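Local atomic coordinates of fructose-bisphosphate aldolase (Thermus caldophilus, PDB entry 2FJK), a protein that belongs to the class II fructose-bisphosphate aldolases, enzymes of TIM-barrel fold, and is assembled here from four copies with 1,3-dihydroxyacetonephosphate bound. Residues N23-E28 with M53-R58; L34-E39 with S294-F299; V44-S49 with R62-L67; R113-V118 with R159-R164; E219-A224 with L256-T261. All blocks are in the same frame, centred on the assembly; numbering follows the deposited sequence.

In the fold
All five contacts lie within one TIM-barrel chain and join the helices, and one loop, around its parallel strands. Contacts 1 and 3 are closest, with centres about 9 Å apart: both use helix 50-68, and the backbone of T24 meets that of A47 where strands 19-23 and 44-47 run side by side. Contact 2 shares helix 27-38 with contact 1, closes a loop holding contacts 3, 4 and 5, and ties helix 277-299 back to helix 27-38, near the chain's start. Contacts 4 and 5 sit on opposite sides of the chain's centre, their centres about 40 Å apart. Contacts 1, 3 and 5 also reach the second subunit, so parts of this outer layer serve the assembly too.

Contact 1: residues N23-E28 with M53-R58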
# COMPACT_ATOMS: atom_id res chain seq x y z
N ASN A 23 -5.73 18.82 -12.40
CA ASN A 23 -5.75 19.03 -10.96
C ASN A 23 -6.85 18.22 -10.32
O ASN A 23 -7.95 18.10 -10.86
CB ASN A 23 -5.93 20.51 -10.65
CG ASN A 23 -4.71 21.31 -10.98
OD1 ASN A 23 -3.77 21.40 -10.18
ND2 ASN A 23 -4.69 21.87 -12.18
N THR A 24 -6.54 17.66 -9.15
CA THR A 24 -7.49 16.84 -8.40
C THR A 24 -7.44 17.27 -6.96
O THR A 24 -6.39 17.68 -6.47
CB THR A 24 -7.11 15.36 -8.38
OG1 THR A 24 -6.70 14.94 -9.68
CG2 THR A 24 -8.30 14.54 -7.91
N ASN A 25 -8.56 17.13 -6.27
CA ASN A 25 -8.64 17.49 -4.86
C ASN A 25 -9.34 16.41 -4.02
O ASN A 25 -9.32 16.47 -2.80
CB ASN A 25 -9.33 18.85 -4.72
CG ASN A 25 -8.37 20.00 -4.98
OD1 ASN A 25 -7.64 20.41 -4.10
ND2 ASN A 25 -8.36 20.50 -6.22
N ASN A 26 -9.93 15.41 -4.68
CA ASN A 26 -10.58 14.34 -3.94
C ASN A 26 -10.73 13.06 -4.77
O ASN A 26 -10.07 12.90 -5.80
CB ASN A 26 -11.95 14.80 -3.40
CG ASN A 26 -12.96 15.09 -4.50
OD1 ASN A 26 -12.70 14.87 -5.68
ND2 ASN A 26 -14.13 15.58 -4.11
N MSE A 27 -11.58 12.16 -4.29
CA MSE A 27 -11.80 10.89 -4.97
C MSE A 27 -12.48 11.08 -6.33
O MSE A 27 -11.96 10.65 -7.35
CB MSE A 27 -12.66 9.96 -4.12
CG MSE A 27 -12.73 8.53 -4.66
SE MSE A 27 -14.01 7.47 -3.66
CE MSE A 27 -13.20 7.65 -1.91
N GLU A 28 -13.64 11.72 -6.34
CA GLU A 28 -14.39 11.93 -7.59
C GLU A 28 -13.57 12.49 -8.75
O GLU A 28 -13.71 12.03 -9.90
CB GLU A 28 -15.61 12.81 -7.34
CG GLU A 28 -16.77 12.08 -6.64
CD GLU A 28 -16.70 12.11 -5.12
OE1 GLU A 28 -15.61 12.39 -4.57
OE2 GLU A 28 -17.74 11.85 -4.47
N MSE A 53 -3.07 19.31 -1.58
CA MSE A 53 -2.41 18.56 -0.53
C MSE A 53 -2.91 18.89 0.87
O MSE A 53 -3.04 18.01 1.71
CB MSE A 53 -0.90 18.75 -0.62
CG MSE A 53 -0.28 17.89 -1.72
SE MSE A 53 1.62 18.12 -1.82
CE MSE A 53 2.14 16.81 -0.49
N LYS A 54 -3.20 20.17 1.13
CA LYS A 54 -3.72 20.57 2.43
C LYS A 54 -5.15 20.04 2.58
O LYS A 54 -5.49 19.44 3.59
CB LYS A 54 -3.73 22.10 2.56
CG LYS A 54 -4.22 22.62 3.91
CD LYS A 54 -4.38 24.14 3.88
CE LYS A 54 -4.34 24.76 5.28
NZ LYS A 54 -5.44 24.30 6.17
N TYR A 55 -5.96 20.27 1.56
CA TYR A 55 -7.36 19.82 1.55
C TYR A 55 -7.49 18.30 1.60
O TYR A 55 -8.27 17.74 2.38
CB TYR A 55 -8.07 20.33 0.29
CG TYR A 55 -9.53 19.95 0.22
CD1 TYR A 55 -10.49 20.65 0.93
CD2 TYR A 55 -9.95 18.86 -0.56
CE1 TYR A 55 -11.84 20.29 0.87
CE2 TYR A 55 -11.29 18.49 -0.63
CZ TYR A 55 -12.23 19.21 0.09
OH TYR A 55 -13.55 18.86 0.00
N GLY A 56 -6.71 17.63 0.76
CA GLY A 56 -6.77 16.18 0.70
C GLY A 56 -5.95 15.43 1.73
O GLY A 56 -6.36 14.37 2.21
N GLY A 57 -4.79 15.98 2.08
CA GLY A 57 -3.94 15.32 3.06
C GLY A 57 -3.48 13.94 2.61
O GLY A 57 -3.44 13.63 1.42
N ARG A 58 -3.14 13.11 3.59
CA ARG A 58 -2.66 11.76 3.32
C ARG A 58 -3.68 10.92 2.56
O ARG A 58 -3.31 10.09 1.74
CB ARG A 58 -2.29 11.07 4.64
CG ARG A 58 -2.98 11.68 5.86
CD ARG A 58 -2.59 11.01 7.17
NE ARG A 58 -3.35 9.79 7.42
CZ ARG A 58 -3.23 9.04 8.51
NH1 ARG A 58 -2.37 9.39 9.47
NH2 ARG A 58 -3.97 7.95 8.65
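N25 meets Y55 and G56 where, in this TIM barrel, the loop leading from strand 19-23 into helix 27-38 comes up against helix 50-68. The tight part is small. The N25 carbonyl oxygen lies in the plane of the Y55 ring, at its edge, 3.3 Å from Y55 CD2. Y55 holds its CG anti to the backbone N (chi1 -179°), which carries the ring across to the loop. Beside it G56 brings only backbone, and the CA atoms of N25 and G56 come within 6.0 Å. The other side is looser: K54 is exposed and extends away from the loop, while Y55 is partly exposed. Its hydroxyl is nonetheless held, hydrogen-bonded to E28 of the second subunit, which also takes a bond from N26 ND2. On the loop, N26 is the N-cap of helix 27-38, its OD1 bonded to F29 N, and N23, ending strand 19-23, touches the bound 1,3-dihydroxyacetonephosphate. The last close approach is to the glycine, with N25 O 4.3 Å from G56 CA.

Contact 2: residues L34-E39 with S294-F299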
# COMPACT_ATOMS: atom_id res chain seq x y z
N LEU A 34 -8.60 9.58 -14.24
CA LEU A 34 -8.01 8.28 -14.57
C LEU A 34 -8.87 7.41 -15.48
O LEU A 34 -8.34 6.67 -16.32
CB LEU A 34 -7.68 7.50 -13.29
CG LEU A 34 -6.49 8.01 -12.46
CD1 LEU A 34 -6.24 7.07 -11.30
CD2 LEU A 34 -5.26 8.12 -13.34
N GLU A 35 -10.18 7.48 -15.32
CA GLU A 35 -11.07 6.68 -16.16
C GLU A 35 -11.00 7.25 -17.57
O GLU A 35 -10.92 6.49 -18.55
CB GLU A 35 -12.50 6.74 -15.64
CG GLU A 35 -12.73 5.93 -14.39
CD GLU A 35 -14.13 6.10 -13.86
OE1 GLU A 35 -15.06 6.15 -14.68
OE2 GLU A 35 -14.30 6.18 -12.62
N ALA A 36 -11.01 8.58 -17.66
CA ALA A 36 -10.92 9.24 -18.95
C ALA A 36 -9.61 8.78 -19.59
O ALA A 36 -9.54 8.55 -20.80
CB ALA A 36 -10.91 10.76 -18.76
N ALA A 37 -8.58 8.62 -18.77
CA ALA A 37 -7.28 8.15 -19.27
C ALA A 37 -7.34 6.69 -19.76
O ALA A 37 -6.76 6.37 -20.80
CB ALA A 37 -6.22 8.30 -18.19
N GLU A 38 -8.01 5.82 -19.01
CA GLU A 38 -8.11 4.41 -19.42
C GLU A 38 -8.85 4.41 -20.76
O GLU A 38 -8.40 3.79 -21.72
CB GLU A 38 -8.86 3.58 -18.38
CG GLU A 38 -8.16 3.49 -17.02
CD GLU A 38 -6.81 2.80 -17.10
OE1 GLU A 38 -6.17 2.85 -18.17
OE2 GLU A 38 -6.38 2.23 -16.07
N GLU A 39 -9.98 5.10 -20.81
CA GLU A 39 -10.70 5.23 -22.07
C GLU A 39 -9.72 6.13 -22.83
O GLU A 39 -8.90 6.81 -22.22
CB GLU A 39 -12.03 5.96 -21.86
CG GLU A 39 -13.06 5.16 -21.09
CD GLU A 39 -14.39 5.89 -20.94
OE1 GLU A 39 -14.83 6.54 -21.92
OE2 GLU A 39 -15.00 5.81 -19.86
N SER A 294 -12.43 15.18 -23.84
CA SER A 294 -12.31 16.12 -24.94
C SER A 294 -10.96 16.83 -24.88
O SER A 294 -10.34 17.12 -25.91
CB SER A 294 -13.47 17.13 -24.92
OG SER A 294 -13.50 17.90 -23.73
N ARG A 295 -10.50 17.09 -23.66
CA ARG A 295 -9.21 17.74 -23.44
C ARG A 295 -8.11 16.89 -24.08
O ARG A 295 -7.22 17.40 -24.76
CB ARG A 295 -8.96 17.86 -21.94
CG ARG A 295 -8.12 19.02 -21.53
CD ARG A 295 -8.77 20.32 -21.97
NE ARG A 295 -7.97 21.45 -21.54
CZ ARG A 295 -7.98 22.64 -22.12
NH1 ARG A 295 -8.76 22.88 -23.17
NH2 ARG A 295 -7.20 23.59 -21.64
N MSE A 296 -8.18 15.58 -23.83
CA MSE A 296 -7.20 14.66 -24.39
C MSE A 296 -7.32 14.60 -25.92
O MSE A 296 -6.33 14.38 -26.61
CB MSE A 296 -7.38 13.26 -23.79
CG MSE A 296 -7.16 13.22 -22.29
SE MSE A 296 -7.62 11.54 -21.48
CE MSE A 296 -9.48 11.77 -21.22
N GLU A 297 -8.53 14.81 -26.45
CA GLU A 297 -8.73 14.82 -27.90
C GLU A 297 -8.02 16.04 -28.49
O GLU A 297 -7.41 15.96 -29.55
CB GLU A 297 -10.20 14.93 -28.27
CG GLU A 297 -11.03 13.70 -28.02
CD GLU A 297 -12.41 13.84 -28.62
OE1 GLU A 297 -13.13 14.80 -28.27
OE2 GLU A 297 -12.78 12.98 -29.46
N LEU A 298 -8.13 17.17 -27.80
CA LEU A 298 -7.51 18.40 -28.25
C LEU A 298 -5.99 18.30 -28.15
O LEU A 298 -5.27 18.85 -28.98
CB LEU A 298 -8.02 19.57 -27.40
CG LEU A 298 -7.39 20.95 -27.63
CD1 LEU A 298 -7.63 21.40 -29.07
CD2 LEU A 298 -8.01 21.94 -26.65
N PHE A 299 -5.51 17.59 -27.14
CA PHE A 299 -4.07 17.44 -26.92
C PHE A 299 -3.40 16.40 -27.82
O PHE A 299 -2.18 16.41 -27.99
CB PHE A 299 -3.78 17.10 -25.45
CG PHE A 299 -4.23 18.16 -24.47
CD1 PHE A 299 -4.53 19.45 -24.90
CD2 PHE A 299 -4.32 17.87 -23.11
CE1 PHE A 299 -4.91 20.44 -23.98
CE2 PHE A 299 -4.69 18.85 -22.19
CZ PHE A 299 -4.99 20.14 -22.62
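M296, a selenomethionine in the model, leaves its helix with CG beside the backbone N (chi1 -62°), runs on extended through chi2, and bends at chi3 (-84°), so that the end of the chain turns in against A36 and A37. The selenium gives the dependable part of the contact: M296 SE sits 4.1 Å from A37 CA and 3.9 Å from A36 C, against the backbone of helix 27-38. The terminal methyl points at the A36 methyl, but it is modelled too near for its exact place to be trusted. One long apolar side chain spans the gap between backbones whose nearest CA atoms, those of A37 and M296, are 8.3 Å apart. Nearer the surface, K289 of helix 277-299 forms salt bridges with both E35 and E39. Helix 27-38 thus lies with L34 and A37 on strand 44-47 and A36 on helix 277-299, while L298 and F299 pack that last helix onto helix 236-244.

Contact 3: residues V44-S49 with R62-L67; sequences VILALS and RMVVAL
V64 is the centre of this contact, its side chain meeting L46 on strand 44-47 and L48 just beyond its end. CG1 does the touching: as the methyl branch turned farthest from the backbone N (chi1 172°), it is held out from helix 50-68 toward the strand. V64 CG1 comes 3.4 Å from L46 CD1, tighter than usual for two methyl carbons, and 3.9 Å from L46 CB, so V64 slides along the leucine, the two side chains running past each other in opposite directions. L48 approaches differently, tip to tip, with its CD1 4.1 Å from V64 CG1. The two leucines are two residues apart and both point at the helix, whereas A47 between them points away and packs on N23 and N251. V64 also rests on V77 of the next strand, and L46 on I33 of helix 27-38, so the cluster is buried and wholly apolar. This is the core of a beta-alpha-beta unit, strand 44-47, helix 50-68 and strand 75-78, the repeating element of a TIM barrel.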
# COMPACT_ATOMS: atom_id res chain seq x y z
N VAL A 44 -1.35 10.21 -18.76
CA VAL A 44 -1.96 11.32 -18.03
C VAL A 44 -1.13 11.71 -16.81
O VAL A 44 -0.36 10.91 -16.29
CB VAL A 44 -3.40 10.96 -17.57
CG1 VAL A 44 -3.35 9.91 -16.47
CG2 VAL A 44 -4.13 12.22 -17.08
N ILE A 45 -1.30 12.95 -16.38
CA ILE A 45 -0.60 13.48 -15.22
C ILE A 45 -1.61 13.94 -14.18
O ILE A 45 -2.52 14.71 -14.48
CB ILE A 45 0.28 14.69 -15.59
CG1 ILE A 45 1.44 14.23 -16.48
CG2 ILE A 45 0.83 15.35 -14.33
CD1 ILE A 45 2.33 15.36 -16.97
N LEU A 46 -1.47 13.44 -12.95
CA LEU A 46 -2.35 13.86 -11.87
C LEU A 46 -1.63 15.01 -11.16
O LEU A 46 -0.55 14.83 -10.59
CB LEU A 46 -2.61 12.69 -10.91
CG LEU A 46 -3.43 11.55 -11.53
CD1 LEU A 46 -3.76 10.50 -10.49
CD2 LEU A 46 -4.71 12.12 -12.09
N ALA A 47 -2.22 16.20 -11.22
CA ALA A 47 -1.62 17.38 -10.61
C ALA A 47 -2.27 17.74 -9.29
O ALA A 47 -3.50 17.78 -9.17
CB ALA A 47 -1.70 18.57 -11.58
N LEU A 48 -1.44 17.99 -8.29
CA LEU A 48 -1.95 18.38 -6.99
C LEU A 48 -1.26 19.65 -6.50
O LEU A 48 -0.08 19.64 -6.22
CB LEU A 48 -1.74 17.27 -5.97
CG LEU A 48 -2.68 16.07 -6.01
CD1 LEU A 48 -2.31 15.16 -7.19
CD2 LEU A 48 -2.55 15.32 -4.69
N SER A 49 -2.03 20.72 -6.38
CA SER A 49 -1.47 21.98 -5.89
C SER A 49 -1.18 21.79 -4.41
O SER A 49 -1.41 20.70 -3.85
CB SER A 49 -2.50 23.10 -6.05
OG SER A 49 -3.60 22.87 -5.18
N ARG A 62 -2.08 9.41 -0.76
CA ARG A 62 -1.94 7.96 -0.75
C ARG A 62 -2.78 7.34 -1.86
O ARG A 62 -2.33 6.43 -2.56
CB ARG A 62 -2.39 7.37 0.60
CG ARG A 62 -1.60 7.86 1.83
CD ARG A 62 -0.12 7.54 1.74
NE ARG A 62 0.47 8.11 0.53
CZ ARG A 62 1.71 7.89 0.11
NH1 ARG A 62 2.53 7.11 0.81
NH2 ARG A 62 2.12 8.45 -1.01
N MSE A 63 -4.00 7.84 -2.02
CA MSE A 63 -4.90 7.34 -3.04
C MSE A 63 -4.40 7.62 -4.46
O MSE A 63 -4.45 6.74 -5.32
CB MSE A 63 -6.28 7.97 -2.87
CG MSE A 63 -7.27 7.53 -3.93
SE MSE A 63 -8.90 8.52 -3.88
CE MSE A 63 -9.98 7.31 -2.88
N VAL A 64 -3.92 8.83 -4.70
CA VAL A 64 -3.43 9.20 -6.03
C VAL A 64 -2.22 8.35 -6.47
O VAL A 64 -2.17 7.89 -7.61
CB VAL A 64 -3.09 10.70 -6.09
CG1 VAL A 64 -2.41 11.04 -7.39
CG2 VAL A 64 -4.36 11.53 -5.96
N VAL A 65 -1.26 8.14 -5.57
CA VAL A 65 -0.10 7.32 -5.90
C VAL A 65 -0.63 5.92 -6.22
O VAL A 65 -0.35 5.36 -7.28
CB VAL A 65 0.91 7.24 -4.73
CG1 VAL A 65 2.16 6.45 -5.16
CG2 VAL A 65 1.30 8.65 -4.30
N ALA A 66 -1.40 5.35 -5.30
CA ALA A 66 -2.01 4.05 -5.55
C ALA A 66 -2.94 4.49 -6.67
O ALA A 66 -3.07 5.68 -6.91
CB ALA A 66 -2.78 3.57 -4.33
N LEU A 67 -3.60 3.58 -7.36
CA LEU A 67 -4.45 4.00 -8.47
C LEU A 67 -3.55 4.40 -9.64
O LEU A 67 -3.70 3.88 -10.74
CB LEU A 67 -5.36 5.18 -8.09
CG LEU A 67 -6.58 4.87 -7.20
CD1 LEU A 67 -7.54 6.04 -7.27
CD2 LEU A 67 -7.27 3.61 -7.68

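Contact 4: residues R113-V118 with R159-R164; sequences RETKRV and RIFMER
T115 against F161 and K116 against R164 make a helix-to-helix contact in the outer layer of the barrel, where helix 108-124 lies beside helix 155-164. The inner half is buried. F161, its CG swung beside the carbonyl carbon (chi1 -179°), crosses T115 at about a right angle and sets its far end against the threonine: F161 CZ is 3.5 Å from T115 OG1 and 4.0 Å from T115 CB. The hydroxyl comes obliquely to the ring and has its polar partner within its own helix, the carbonyl of N111. The outer half is exposed to solvent. There the extended K116 passes the end of the second helix, its CD 3.8 Å from R164 O. The positive ends keep apart, K116 NZ lying 6.6 Å from R164 NH2, and R164 forms a salt bridge with E109. Toward the strands, T115 packs on I101 and A131, and F161 on A131 and L133: paired helices laid over parallel strands, as in the wall of a TIM barrel.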
# COMPACT_ATOMS: atom_id res chain seq x y z
N ARG A 113 18.92 29.40 -8.05
CA ARG A 113 19.38 28.86 -6.77
C ARG A 113 18.36 27.91 -6.16
O ARG A 113 18.66 26.76 -5.86
CB ARG A 113 19.66 29.99 -5.79
CG ARG A 113 20.08 29.53 -4.41
CD ARG A 113 19.87 30.66 -3.41
NE ARG A 113 20.41 31.91 -3.94
CZ ARG A 113 19.95 33.11 -3.60
NH1 ARG A 113 18.94 33.23 -2.74
NH2 ARG A 113 20.49 34.20 -4.14
N GLU A 114 17.14 28.41 -5.96
CA GLU A 114 16.07 27.62 -5.37
C GLU A 114 15.77 26.38 -6.22
O GLU A 114 15.74 25.26 -5.71
CB GLU A 114 14.81 28.47 -5.24
CG GLU A 114 14.89 29.56 -4.18
CD GLU A 114 14.71 29.01 -2.78
OE1 GLU A 114 13.81 28.17 -2.58
OE2 GLU A 114 15.46 29.43 -1.87
N THR A 115 15.55 26.58 -7.52
CA THR A 115 15.24 25.49 -8.44
C THR A 115 16.30 24.39 -8.41
O THR A 115 15.98 23.20 -8.28
CB THR A 115 15.11 26.02 -9.89
OG1 THR A 115 14.00 26.93 -9.95
CG2 THR A 115 14.87 24.88 -10.88
N LYS A 116 17.57 24.81 -8.51
CA LYS A 116 18.69 23.88 -8.50
C LYS A 116 18.70 23.03 -7.23
O LYS A 116 19.00 21.84 -7.27
CB LYS A 116 20.00 24.65 -8.60
CG LYS A 116 21.22 23.78 -8.88
CD LYS A 116 22.49 24.62 -8.79
CE LYS A 116 23.74 23.78 -8.95
NZ LYS A 116 24.94 24.50 -8.42
N ARG A 117 18.38 23.65 -6.10
CA ARG A 117 18.34 22.94 -4.83
C ARG A 117 17.26 21.85 -4.88
O ARG A 117 17.41 20.79 -4.28
CB ARG A 117 18.02 23.91 -3.70
CG ARG A 117 18.08 23.30 -2.32
CD ARG A 117 17.54 24.26 -1.28
NE ARG A 117 17.89 23.82 0.07
CZ ARG A 117 17.35 24.34 1.18
NH1 ARG A 117 16.45 25.31 1.08
NH2 ARG A 117 17.72 23.89 2.37
N VAL A 118 16.18 22.14 -5.60
CA VAL A 118 15.07 21.21 -5.74
C VAL A 118 15.44 20.06 -6.65
O VAL A 118 15.06 18.92 -6.41
CB VAL A 118 13.81 21.93 -6.31
CG1 VAL A 118 12.78 20.90 -6.78
CG2 VAL A 118 13.20 22.82 -5.23
N ARG A 159 17.28 28.78 -21.95
CA ARG A 159 18.35 27.80 -22.11
C ARG A 159 19.29 27.83 -20.91
O ARG A 159 19.63 26.79 -20.35
CB ARG A 159 19.16 28.09 -23.38
CG ARG A 159 20.34 27.14 -23.56
CD ARG A 159 21.33 27.67 -24.58
NE ARG A 159 20.73 27.89 -25.89
CZ ARG A 159 21.40 28.25 -26.97
NH1 ARG A 159 22.72 28.43 -26.91
NH2 ARG A 159 20.77 28.43 -28.12
N ILE A 160 19.70 29.04 -20.54
CA ILE A 160 20.61 29.23 -19.42
C ILE A 160 20.01 28.75 -18.10
O ILE A 160 20.69 28.12 -17.30
CB ILE A 160 21.01 30.71 -19.28
CG1 ILE A 160 21.72 31.18 -20.56
CG2 ILE A 160 21.93 30.89 -18.08
CD1 ILE A 160 22.03 32.65 -20.59
N PHE A 161 18.74 29.08 -17.88
CA PHE A 161 18.06 28.67 -16.65
C PHE A 161 18.06 27.14 -16.59
O PHE A 161 18.43 26.56 -15.58
CB PHE A 161 16.61 29.19 -16.67
CG PHE A 161 15.82 28.84 -15.43
CD1 PHE A 161 16.19 29.35 -14.19
CD2 PHE A 161 14.69 28.03 -15.52
CE1 PHE A 161 15.45 29.05 -13.05
CE2 PHE A 161 13.93 27.73 -14.39
CZ PHE A 161 14.31 28.25 -13.15
N MSE A 162 17.66 26.52 -17.69
CA MSE A 162 17.61 25.06 -17.79
C MSE A 162 18.97 24.39 -17.64
O MSE A 162 19.07 23.28 -17.11
CB MSE A 162 16.97 24.66 -19.12
CG MSE A 162 15.47 24.89 -19.17
SE MSE A 162 14.57 23.91 -17.76
CE MSE A 162 14.15 22.31 -18.78
N GLU A 163 20.03 25.04 -18.10
CA GLU A 163 21.36 24.46 -17.97
C GLU A 163 21.93 24.61 -16.56
O GLU A 163 22.49 23.66 -16.01
CB GLU A 163 22.31 25.08 -19.01
CG GLU A 163 22.06 24.58 -20.43
CD GLU A 163 22.89 25.31 -21.48
OE1 GLU A 163 22.88 24.87 -22.65
OE2 GLU A 163 23.55 26.32 -21.15
N ARG A 164 21.77 25.78 -15.95
CA ARG A 164 22.28 26.01 -14.60
C ARG A 164 21.53 25.17 -13.57
O ARG A 164 22.07 24.81 -12.53
CB ARG A 164 22.20 27.50 -14.24
CG ARG A 164 22.69 28.43 -15.34
CD ARG A 164 23.24 29.72 -14.76
NE ARG A 164 23.57 29.59 -13.34
CZ ARG A 164 23.57 30.60 -12.48
NH1 ARG A 164 23.27 31.82 -12.90
NH2 ARG A 164 23.88 30.39 -11.21

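Contact 5: residues E219-A224 with L256-T261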
# COMPACT_ATOMS: atom_id res chain seq x y z
N GLU A 219 -22.34 29.34 -19.71
CA GLU A 219 -23.79 29.50 -19.76
C GLU A 219 -24.54 28.42 -18.99
O GLU A 219 -25.61 28.67 -18.42
CB GLU A 219 -24.26 29.54 -21.22
CG GLU A 219 -23.64 30.71 -22.01
CD GLU A 219 -24.21 30.87 -23.41
OE1 GLU A 219 -25.44 31.01 -23.55
OE2 GLU A 219 -23.41 30.87 -24.39
N ARG A 220 -23.99 27.21 -18.96
CA ARG A 220 -24.60 26.11 -18.24
C ARG A 220 -24.51 26.42 -16.75
O ARG A 220 -25.44 26.17 -15.98
CB ARG A 220 -23.85 24.81 -18.55
CG ARG A 220 -24.50 23.55 -18.02
CD ARG A 220 -23.63 22.35 -18.39
NE ARG A 220 -24.36 21.09 -18.35
CZ ARG A 220 -24.85 20.53 -17.25
NH1 ARG A 220 -24.68 21.13 -16.08
NH2 ARG A 220 -25.50 19.38 -17.32
N PHE A 221 -23.38 26.98 -16.35
CA PHE A 221 -23.12 27.35 -14.97
C PHE A 221 -24.09 28.45 -14.54
O PHE A 221 -24.72 28.37 -13.48
CB PHE A 221 -21.67 27.82 -14.82
CG PHE A 221 -21.32 28.27 -13.43
CD1 PHE A 221 -21.40 27.39 -12.35
CD2 PHE A 221 -20.89 29.57 -13.20
CE1 PHE A 221 -21.07 27.80 -11.07
CE2 PHE A 221 -20.56 30.00 -11.91
CZ PHE A 221 -20.65 29.11 -10.85
N ARG A 222 -24.22 29.47 -15.38
CA ARG A 222 -25.12 30.58 -15.08
C ARG A 222 -26.56 30.07 -15.07
O ARG A 222 -27.34 30.45 -14.22
CB ARG A 222 -24.98 31.70 -16.12
CG ARG A 222 -23.54 32.15 -16.35
CD ARG A 222 -23.47 33.48 -17.10
NE ARG A 222 -23.18 34.58 -16.18
CZ ARG A 222 -23.96 34.94 -15.17
NH1 ARG A 222 -25.11 34.31 -14.95
NH2 ARG A 222 -23.59 35.93 -14.36
N ALA A 223 -26.88 29.19 -16.02
CA ALA A 223 -28.23 28.63 -16.12
C ALA A 223 -28.66 27.93 -14.82
O ALA A 223 -29.84 27.85 -14.51
CB ALA A 223 -28.31 27.66 -17.29
N ALA A 224 -27.68 27.41 -14.08
CA ALA A 224 -27.95 26.75 -12.81
C ALA A 224 -27.65 27.79 -11.74
O ALA A 224 -28.05 28.95 -11.89
CB ALA A 224 -27.04 25.53 -12.64
N LEU A 256 -12.44 21.95 -15.11
CA LEU A 256 -12.96 20.84 -14.31
C LEU A 256 -13.81 21.32 -13.16
O LEU A 256 -14.88 20.78 -12.92
CB LEU A 256 -11.81 20.00 -13.78
CG LEU A 256 -10.74 19.59 -14.79
CD1 LEU A 256 -9.81 18.60 -14.12
CD2 LEU A 256 -11.37 18.99 -16.03
N ARG A 257 -13.32 22.32 -12.43
CA ARG A 257 -14.06 22.87 -11.29
C ARG A 257 -15.41 23.37 -11.76
O ARG A 257 -16.43 23.06 -11.15
CB ARG A 257 -13.33 24.05 -10.65
CG ARG A 257 -11.99 23.74 -10.03
CD ARG A 257 -11.48 25.00 -9.33
NE ARG A 257 -10.07 24.91 -8.97
CZ ARG A 257 -9.44 25.75 -8.16
NH1 ARG A 257 -10.10 26.77 -7.61
NH2 ARG A 257 -8.15 25.59 -7.89
N LEU A 258 -15.41 24.15 -12.83
CA LEU A 258 -16.64 24.71 -13.41
C LEU A 258 -17.62 23.62 -13.80
O LEU A 258 -18.80 23.68 -13.44
CB LEU A 258 -16.32 25.55 -14.64
CG LEU A 258 -16.54 27.06 -14.56
CD1 LEU A 258 -16.49 27.63 -15.98
CD2 LEU A 258 -17.90 27.37 -13.91
N ALA A 259 -17.15 22.64 -14.56
CA ALA A 259 -18.03 21.56 -14.99
C ALA A 259 -18.63 20.86 -13.76
O ALA A 259 -19.84 20.69 -13.66
CB ALA A 259 -17.25 20.57 -15.85
N PHE A 260 -17.77 20.48 -12.82
CA PHE A 260 -18.20 19.79 -11.60
C PHE A 260 -19.24 20.61 -10.82
O PHE A 260 -20.30 20.09 -10.43
CB PHE A 260 -16.99 19.54 -10.70
CG PHE A 260 -17.25 18.57 -9.60
CD1 PHE A 260 -17.10 17.20 -9.81
CD2 PHE A 260 -17.65 19.01 -8.34
CE1 PHE A 260 -17.35 16.29 -8.79
CE2 PHE A 260 -17.91 18.11 -7.31
CZ PHE A 260 -17.76 16.74 -7.53
N THR A 261 -18.94 21.88 -10.59
CA THR A 261 -19.85 22.75 -9.85
C THR A 261 -21.12 23.02 -10.66
O THR A 261 -22.23 23.07 -10.10
CB THR A 261 -19.17 24.10 -9.49
OG1 THR A 261 -18.01 23.86 -8.68
CG2 THR A 261 -20.13 25.01 -8.72
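Two helices of the barrel's outer layer, 215-223 and 254-270, meet through F221, which packs on L258 and T261. A trans chi1 (178°) aims the F221 ring at the second helix. L258 crosses it at about a right angle and lays CD2 over one ring face in a CH-pi contact, L258 CD2 standing 3.8 Å from the centroid of the F221 ring and 20° off its normal. The methyl sits toward the CB end of the ring, with L258 CD2 just 3.6 Å from F221 CG. T261, one turn further along, takes the edge instead: its CG2 lies near the ring plane, 3.8 Å from F221 CE1, the two side chains pointing the same way. The T261 hydroxyl bonds to Y280 OH of the second subunit, while R257 O lies 3.0 Å from T261 OG1 as another possible partner. R257 in turn forms salt bridges with D253, a residue of the ligand pocket, and with D276 of the second subunit. Helix 254-270 therefore joins three things: a neighbouring helix, the subunit interface, and, through R257, the pocket at the C-terminal strand ends, the usual place for the active site of a TIM barrel.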